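Local coordinates for protein PBP5 (Haemophilus influenzae, PDB 3A3J) that removes the C-terminal D-alanine from sugar-peptide precursors of the cell wall, as a serine D-alanyl-D-alanine carboxypeptidase that also binds penicillin, at residues 89-94 against 105-110; 263-268 against 300-305; 322-325 against 331-334. All coordinates share one frame; numbering follows the deposited sequence.

Interaction 1: 89-94 against 105-110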
loop_
_atom_site.group_PDB
_atom_site.type_symbol
_atom_site.label_atom_id
_atom_site.label_comp_id
_atom_site.label_asym_id
_atom_site.label_seq_id
_atom_site.Cartn_x
_atom_site.Cartn_y
_atom_site.Cartn_z
ATOM N N ALA A 89 -11.031 -0.649 19.173
ATOM C CA ALA A 89 -9.983 -1.732 18.993
ATOM C C ALA A 89 -10.626 -3.036 18.499
ATOM O O ALA A 89 -10.234 -3.582 17.476
ATOM C CB ALA A 89 -9.266 -1.984 20.314
ATOM N N ASP A 90 -11.685 -3.508 19.163
ATOM C CA ASP A 90 -12.310 -4.757 18.693
ATOM C C ASP A 90 -12.860 -4.591 17.355
ATOM O O ASP A 90 -12.735 -5.489 16.502
ATOM C CB ASP A 90 -13.451 -5.262 19.620
ATOM C CG ASP A 90 -12.904 -5.947 20.874
ATOM O OD1 ASP A 90 -11.771 -6.416 20.764
ATOM O OD2 ASP A 90 -13.566 -6.045 21.941
ATOM N N LEU A 91 -13.510 -3.454 17.115
ATOM C CA LEU A 91 -14.172 -3.305 15.824
ATOM C C LEU A 91 -13.168 -3.345 14.662
ATOM O O LEU A 91 -13.376 -3.951 13.666
ATOM C CB LEU A 91 -15.005 -2.015 15.796
ATOM C CG LEU A 91 -16.241 -1.940 16.730
ATOM C CD1 LEU A 91 -16.765 -0.523 16.681
ATOM C CD2 LEU A 91 -17.246 -2.918 16.139
ATOM N N ASN A 92 -12.118 -2.582 14.804
ATOM C CA ASN A 92 -11.061 -2.468 13.813
ATOM C C ASN A 92 -10.327 -3.832 13.611
ATOM O O ASN A 92 -10.211 -4.341 12.479
ATOM C CB ASN A 92 -10.084 -1.412 14.330
ATOM C CG ASN A 92 -9.200 -0.868 13.224
ATOM O OD1 ASN A 92 -8.076 -0.533 13.498
ATOM N ND2 ASN A 92 -9.670 -0.884 11.974
ATOM N N ARG A 93 -9.978 -4.470 14.724
ATOM C CA ARG A 93 -9.447 -5.833 14.653
ATOM C C ARG A 93 -10.431 -6.688 13.882
ATOM O O ARG A 93 -10.037 -7.415 12.955
ATOM C CB ARG A 93 -9.098 -6.362 16.076
ATOM C CG ARG A 93 -8.543 -7.784 16.197
ATOM C CD ARG A 93 -7.211 -7.836 17.041
ATOM N NE ARG A 93 -7.293 -6.868 18.079
ATOM C CZ ARG A 93 -6.294 -6.133 18.512
ATOM N NH1 ARG A 93 -5.063 -6.242 18.021
ATOM N NH2 ARG A 93 -6.568 -5.270 19.421
ATOM N N GLY A 94 -11.736 -6.551 14.135
ATOM C CA GLY A 94 -12.674 -7.412 13.420
ATOM C C GLY A 94 -12.757 -7.139 11.930
ATOM O O GLY A 94 -12.996 -8.053 11.128
ATOM N N VAL A 105 -19.721 -1.066 9.374
ATOM C CA VAL A 105 -20.830 -0.149 9.539
ATOM C C VAL A 105 -20.721 0.504 10.911
ATOM O O VAL A 105 -20.791 1.746 11.013
ATOM C CB VAL A 105 -22.154 -0.887 9.380
ATOM C CG1 VAL A 105 -23.290 -0.037 9.941
ATOM C CG2 VAL A 105 -22.362 -1.176 7.880
ATOM N N ALA A 106 -20.486 -0.303 11.962
ATOM C CA ALA A 106 -20.302 0.287 13.261
ATOM C C ALA A 106 -19.213 1.367 13.255
ATOM O O ALA A 106 -19.390 2.444 13.912
ATOM C CB ALA A 106 -19.980 -0.721 14.293
ATOM N N LEU A 107 -18.058 1.065 12.642
ATOM C CA LEU A 107 -16.964 2.085 12.582
ATOM C C LEU A 107 -17.308 3.304 11.707
ATOM O O LEU A 107 -17.037 4.412 12.077
ATOM C CB LEU A 107 -15.630 1.494 12.122
ATOM C CG LEU A 107 -14.971 0.631 13.186
ATOM C CD1 LEU A 107 -13.937 -0.384 12.576
ATOM C CD2 LEU A 107 -14.388 1.456 14.306
ATOM N N ALA A 108 -17.834 3.076 10.522
ATOM C CA ALA A 108 -18.186 4.152 9.684
ATOM C C ALA A 108 -19.093 5.177 10.438
ATOM O O ALA A 108 -18.883 6.425 10.330
ATOM C CB ALA A 108 -18.934 3.637 8.411
ATOM N N GLU A 109 -20.124 4.663 11.110
ATOM C CA GLU A 109 -21.049 5.519 11.870
ATOM C C GLU A 109 -20.353 6.164 13.047
ATOM O O GLU A 109 -20.587 7.332 13.352
ATOM C CB GLU A 109 -22.277 4.724 12.324
ATOM C CG GLU A 109 -23.024 4.189 11.083
ATOM C CD GLU A 109 -24.321 3.480 11.401
ATOM O OE1 GLU A 109 -24.461 3.062 12.545
ATOM O OE2 GLU A 109 -25.180 3.322 10.503
ATOM N N HIS A 110 -19.480 5.454 13.726
ATOM C CA HIS A 110 -18.819 6.124 14.842
ATOM C C HIS A 110 -17.914 7.301 14.395
ATOM O O HIS A 110 -17.760 8.284 15.134
ATOM C CB HIS A 110 -18.018 5.112 15.662
ATOM C CG HIS A 110 -17.233 5.695 16.817
ATOM N ND1 HIS A 110 -17.829 6.216 17.947
ATOM C CD2 HIS A 110 -15.900 5.757 17.049
ATOM C CE1 HIS A 110 -16.900 6.584 18.820
ATOM N NE2 HIS A 110 -15.719 6.333 18.292
#

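Interaction 2: 263-268 against 300-305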
loop_
_atom_site.group_PDB
_atom_site.type_symbol
_atom_site.label_atom_id
_atom_site.label_comp_id
_atom_site.label_asym_id
_atom_site.label_seq_id
_atom_site.Cartn_x
_atom_site.Cartn_y
_atom_site.Cartn_z
ATOM N N LYS A 263 21.427 13.958 2.954
ATOM C CA LYS A 263 22.853 13.770 2.706
ATOM C C LYS A 263 23.414 14.586 1.490
ATOM O O LYS A 263 22.842 14.597 0.399
ATOM C CB LYS A 263 23.140 12.309 2.464
ATOM C CG LYS A 263 24.591 11.986 2.589
ATOM C CD LYS A 263 24.956 10.837 1.672
ATOM C CE LYS A 263 26.377 10.407 1.920
ATOM N NZ LYS A 263 26.367 9.740 3.238
ATOM N N GLU A 264 24.568 15.206 1.679
ATOM C CA GLU A 264 25.211 15.965 0.605
ATOM C C GLU A 264 26.033 15.005 -0.173
ATOM O O GLU A 264 26.940 14.422 0.376
ATOM C CB GLU A 264 26.082 17.044 1.198
ATOM C CG GLU A 264 25.225 18.065 1.869
ATOM C CD GLU A 264 26.029 19.096 2.627
ATOM O OE1 GLU A 264 27.294 18.954 2.695
ATOM O OE2 GLU A 264 25.377 20.043 3.151
ATOM N N ILE A 265 25.692 14.785 -1.428
ATOM C CA ILE A 265 26.450 13.847 -2.207
ATOM C C ILE A 265 27.435 14.519 -3.188
ATOM O O ILE A 265 28.209 13.849 -3.850
ATOM C CB ILE A 265 25.506 12.942 -3.030
ATOM C CG1 ILE A 265 24.895 13.700 -4.175
ATOM C CG2 ILE A 265 24.349 12.365 -2.180
ATOM C CD1 ILE A 265 23.949 12.849 -4.964
ATOM N N SER A 266 27.394 15.826 -3.330
ATOM C CA SER A 266 28.167 16.437 -4.393
ATOM C C SER A 266 28.350 17.910 -4.096
ATOM O O SER A 266 27.556 18.509 -3.357
ATOM C CB SER A 266 27.379 16.304 -5.686
ATOM O OG SER A 266 28.137 16.764 -6.747
ATOM N N GLU A 267 29.368 18.510 -4.703
ATOM C CA GLU A 267 29.552 19.968 -4.625
ATOM C C GLU A 267 29.603 20.513 -6.039
ATOM O O GLU A 267 30.280 19.941 -6.923
ATOM C CB GLU A 267 30.817 20.346 -3.865
ATOM C CG GLU A 267 30.845 21.803 -3.383
ATOM C CD GLU A 267 32.237 22.232 -2.918
ATOM O OE1 GLU A 267 32.905 21.476 -2.184
ATOM O OE2 GLU A 267 32.692 23.327 -3.324
ATOM N N GLN A 268 28.884 21.599 -6.278
ATOM C CA GLN A 268 28.799 22.126 -7.619
ATOM C C GLN A 268 29.107 23.635 -7.615
ATOM O O GLN A 268 28.681 24.378 -6.697
ATOM C CB GLN A 268 27.371 21.921 -8.108
ATOM C CG GLN A 268 27.119 22.401 -9.491
ATOM C CD GLN A 268 27.272 21.300 -10.511
ATOM O OE1 GLN A 268 27.848 20.240 -10.233
ATOM N NE2 GLN A 268 26.742 21.538 -11.710
ATOM N N ALA A 300 25.707 5.901 -11.857
ATOM C CA ALA A 300 24.899 7.094 -11.690
ATOM C C ALA A 300 25.516 8.289 -12.409
ATOM O O ALA A 300 26.723 8.416 -12.487
ATOM C CB ALA A 300 24.756 7.395 -10.211
ATOM N N ARG A 301 24.706 9.184 -12.925
ATOM C CA ARG A 301 25.254 10.424 -13.421
ATOM C C ARG A 301 24.241 11.567 -13.265
ATOM O O ARG A 301 23.049 11.325 -12.944
ATOM C CB ARG A 301 25.615 10.261 -14.876
ATOM C CG ARG A 301 24.446 9.876 -15.695
ATOM C CD ARG A 301 24.766 9.969 -17.139
ATOM N NE ARG A 301 23.554 10.232 -17.873
ATOM C CZ ARG A 301 22.698 9.282 -18.189
ATOM N NH1 ARG A 301 22.958 8.034 -17.828
ATOM N NH2 ARG A 301 21.606 9.568 -18.864
ATOM N N TYR A 302 24.697 12.798 -13.522
ATOM C CA TYR A 302 23.843 13.968 -13.371
ATOM C C TYR A 302 23.370 14.519 -14.697
ATOM O O TYR A 302 23.928 14.211 -15.745
ATOM C CB TYR A 302 24.524 15.069 -12.543
ATOM C CG TYR A 302 24.966 14.603 -11.182
ATOM C CD1 TYR A 302 24.454 13.446 -10.642
ATOM C CD2 TYR A 302 25.881 15.330 -10.435
ATOM C CE1 TYR A 302 24.836 12.991 -9.411
ATOM C CE2 TYR A 302 26.280 14.881 -9.177
ATOM C CZ TYR A 302 25.741 13.699 -8.678
ATOM O OH TYR A 302 26.101 13.211 -7.439
ATOM N N GLU A 303 22.310 15.305 -14.649
ATOM C CA GLU A 303 21.819 16.003 -15.812
ATOM C C GLU A 303 21.332 17.257 -15.193
ATOM O O GLU A 303 20.132 17.382 -14.923
ATOM C CB GLU A 303 20.612 15.308 -16.455
ATOM C CG GLU A 303 20.782 13.822 -16.650
ATOM C CD GLU A 303 21.607 13.491 -17.858
ATOM O OE1 GLU A 303 21.497 14.267 -18.824
ATOM O OE2 GLU A 303 22.345 12.474 -17.845
ATOM N N LEU A 304 22.248 18.165 -14.894
ATOM C CA LEU A 304 21.800 19.397 -14.348
ATOM C C LEU A 304 20.826 19.849 -15.390
ATOM O O LEU A 304 20.924 19.432 -16.521
ATOM C CB LEU A 304 22.958 20.345 -14.154
ATOM C CG LEU A 304 23.873 19.765 -13.079
ATOM C CD1 LEU A 304 23.012 19.053 -12.045
ATOM C CD2 LEU A 304 24.922 18.813 -13.684
ATOM N N ALA A 305 19.822 20.619 -15.005
ATOM C CA ALA A 305 18.922 21.167 -15.990
ATOM C C ALA A 305 19.672 22.250 -16.796
ATOM O O ALA A 305 19.540 22.317 -18.008
ATOM C CB ALA A 305 17.676 21.712 -15.333
#

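Interaction 3: 322-325 against 331-334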
loop_
_atom_site.group_PDB
_atom_site.type_symbol
_atom_site.label_atom_id
_atom_site.label_comp_id
_atom_site.label_asym_id
_atom_site.label_seq_id
_atom_site.Cartn_x
_atom_site.Cartn_y
_atom_site.Cartn_z
ATOM N N VAL A 322 19.473 12.656 -10.990
ATOM C CA VAL A 322 20.476 11.607 -11.015
ATOM C C VAL A 322 19.932 10.524 -11.902
ATOM O O VAL A 322 18.784 10.114 -11.752
ATOM C CB VAL A 322 20.777 10.987 -9.650
ATOM C CG1 VAL A 322 21.944 10.030 -9.755
ATOM C CG2 VAL A 322 21.079 12.028 -8.651
ATOM N N VAL A 323 20.727 10.068 -12.856
ATOM C CA VAL A 323 20.238 9.055 -13.763
ATOM C C VAL A 323 21.045 7.791 -13.579
ATOM O O VAL A 323 22.274 7.854 -13.534
ATOM C CB VAL A 323 20.327 9.507 -15.207
ATOM C CG1 VAL A 323 19.830 8.387 -16.074
ATOM C CG2 VAL A 323 19.505 10.791 -15.435
ATOM N N TYR A 324 20.348 6.657 -13.441
ATOM C CA TYR A 324 20.964 5.343 -13.149
ATOM C C TYR A 324 20.981 4.431 -14.395
ATOM O O TYR A 324 19.947 4.209 -15.038
ATOM C CB TYR A 324 20.248 4.635 -11.977
ATOM C CG TYR A 324 20.239 5.456 -10.707
ATOM C CD1 TYR A 324 21.305 5.411 -9.818
ATOM C CD2 TYR A 324 19.167 6.315 -10.419
ATOM C CE1 TYR A 324 21.318 6.187 -8.679
ATOM C CE2 TYR A 324 19.158 7.097 -9.256
ATOM C CZ TYR A 324 20.232 7.032 -8.401
ATOM O OH TYR A 324 20.225 7.835 -7.269
ATOM N N ALA A 325 22.156 3.926 -14.767
ATOM C CA ALA A 325 22.223 3.126 -15.969
ATOM C C ALA A 325 22.762 1.793 -15.558
ATOM O O ALA A 325 23.511 1.690 -14.591
ATOM C CB ALA A 325 23.113 3.770 -17.023
ATOM N N ILE A 331 17.828 3.127 -16.329
ATOM C CA ILE A 331 16.845 2.280 -15.736
ATOM C C ILE A 331 15.953 2.999 -14.743
ATOM O O ILE A 331 14.804 2.602 -14.556
ATOM C CB ILE A 331 17.482 1.018 -15.157
ATOM C CG1 ILE A 331 18.397 1.339 -13.987
ATOM C CG2 ILE A 331 18.271 0.261 -16.266
ATOM C CD1 ILE A 331 18.958 0.084 -13.435
ATOM N N ALA A 332 16.454 4.093 -14.174
ATOM C CA ALA A 332 15.818 4.762 -13.033
ATOM C C ALA A 332 16.481 6.119 -12.781
ATOM O O ALA A 332 17.696 6.235 -12.886
ATOM C CB ALA A 332 15.976 3.895 -11.789
ATOM N N SER A 333 15.698 7.115 -12.378
ATOM C CA SER A 333 16.214 8.455 -12.121
ATOM C C SER A 333 15.586 9.026 -10.851
ATOM O O SER A 333 14.759 8.382 -10.236
ATOM C CB SER A 333 15.915 9.363 -13.317
ATOM O OG SER A 333 14.748 10.123 -13.086
ATOM N N ALA A 334 15.969 10.231 -10.453
ATOM C CA ALA A 334 15.487 10.842 -9.229
ATOM C C ALA A 334 16.011 12.267 -9.164
ATOM O O ALA A 334 17.135 12.527 -9.569
ATOM C CB ALA A 334 16.006 10.092 -8.059
#

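Interaction 1: 89-94 against 105-110
Leu91 and Leu107 enter the contact with matching first torsions: in each, CG lies opposite the carbonyl carbon and close to the backbone N (chi1 -67° in Leu91 and -73° in Leu107), which sends the branched end out toward the other helix. The two side chains do not meet end to end. They run past each other in opposite directions, so the fork of Leu107 reaches the base of Leu91, while the Leu91 methyls go on to Leu107 CD2 and Ala106. CG of Leu107 lies against CB of Leu91 at 3.7 Å. Leu107 CD1 goes deeper, down to the main chain of helix 88-98, where it touches Leu91 C at 3.7 Å and the backbone N of Asn92 at 3.6 Å. The two methyls of Leu91 straddle the CB of Ala106, with Leu91 CD1 and CD2 each 4.0 Å from it. The small alanine thus takes the leucine fork while Leu107 packs alongside, against Leu91 CB.

These are consecutive helices, 88-98 and 101-112, joined by a short connection, and the segments cross steeply with N-to-C directions 129° apart. The CA atoms of Leu91 and Leu107 approach to 6.9 Å. Val46 of helix 38-51 touches both Asn92 and Leu107, while Leu80 packs on Leu91, closing in the leucine pair. Ser99, probably an active-site residue, follows directly on the first of the two helices, and the side chain of Asn92 is about 8 Å from that of Lys39, the probable proton acceptor. The contact is buried and made by van der Waals packing, with no hydrogen bond between the segments: the helices are held here by shape and exclusion of water.

Interaction 2: 263-268 against 300-305
Two successive residues of one strand, Ile265 and Ser266, both turn toward Tyr302, which a regular strand would not allow. They can because together they face Leu280 in a classic beta bulge. The phenol reaches across with its far end: Tyr302 OH lies 3.3 Å from CD1 of Ile265 and 3.5 Å from its CG1, so the hydroxyl oxygen rests against the end of the isoleucine. Ser266 comes in at the ring's edge, in the ring plane, its OG 3.6 Å from Tyr302 CE2. That is a van der Waals contact. Further along, Gln268 and Leu304 approach from opposite directions. The glutamine chain leaves with CG opposite the backbone N (chi1 -179°) and then bends at chi2, bringing NE2 to 3.6 Å from Leu304 CG.

The strands are not paired with each other, since their segment axes stay 10.9 Å apart. Strands 318-326, 329-338 and 277-281 lie between them in a strongly curled sheet of the C-terminal domain, which carries the two round to face one another. Leu336 of strand 329-338 touches Ile265, Tyr302 and Leu304, so the three share one neighbour in the strand between.

Interaction 3: 322-325 against 331-334
The ring of Tyr324 meets strand 329-338 with an edge: C of Ala332 lies at that edge in the ring plane, and Ser333 CA comes to the same margin, 4.0 Å from Tyr324 CD2. The CB of Ala332 is also near, 4.2 Å from CD2. The carbonyl oxygen of Ala332 sits too close to the ring in the model, so its exact place is doubtful. With CG set near the backbone N (chi1 -57°), the ring stands up off the face it shares with Ala332 and Ala334, its CD2 edge toward Ala332, and the hydroxyl, farther out from the sheet, bonds to OG1 of Thr258.

Val322 N gives a nearly straight bond to Ala334 O at 2.7 Å, while the return bond from Ala334 N to Val322 O is weak. Val322 O is also approached by the CA of Ser333 at 3.1 Å, in a CA-H...O contact. The next link is from Tyr324 N to Ala332 O, its length uncertain for the reason given. Ile331 N then donates to Tyr324 O at 2.7 Å.

This is the ladder of an antiparallel beta hairpin, strands 318-326 and 329-338, interrupted by a classic beta bulge in which Ile331 and Ala332 both stand opposite Tyr324. Val322 with Ala334 is a hydrogen-bonded pair, and Val323 with Ser333 a non-hydrogen-bonded one. At the bulge Ile331 lays CG1 over the tyrosine main chain, 3.4 Å from Tyr324 O, and near Tyr324 CB.

One face of the hairpin carries Val322, Tyr324, Ala332 and Ala334, and strand 286-291 packs there through Ile288 on Ala332 and His286 on Ala334. On the other face CG2 of Val323 lies 4.4 Å from CB of Ser333, and the valine also touches Arg301 and Glu303 of strand 299-304.

In the fold
Interaction 1 belongs to the peptidase domain and lies about 34 Å or more, nearest atoms, from the other two, which share the C-terminal domain on the opposite side of the chain's centre. It is a buried join of two helices, chiefly by leucine and alanine side chains. Interactions 2 and 3 sit in one curled sheet: strands 299-304 and 318-326 are neighbours, and Arg301 O probably accepts a hydrogen bond from Val323 N. Interaction 3 is partly buried and rests on backbone bonds between adjacent strands, whereas interaction 2, near the surface, joins distant strands through mixed polar and apolar side chains. Each of these two contains a classic bulge.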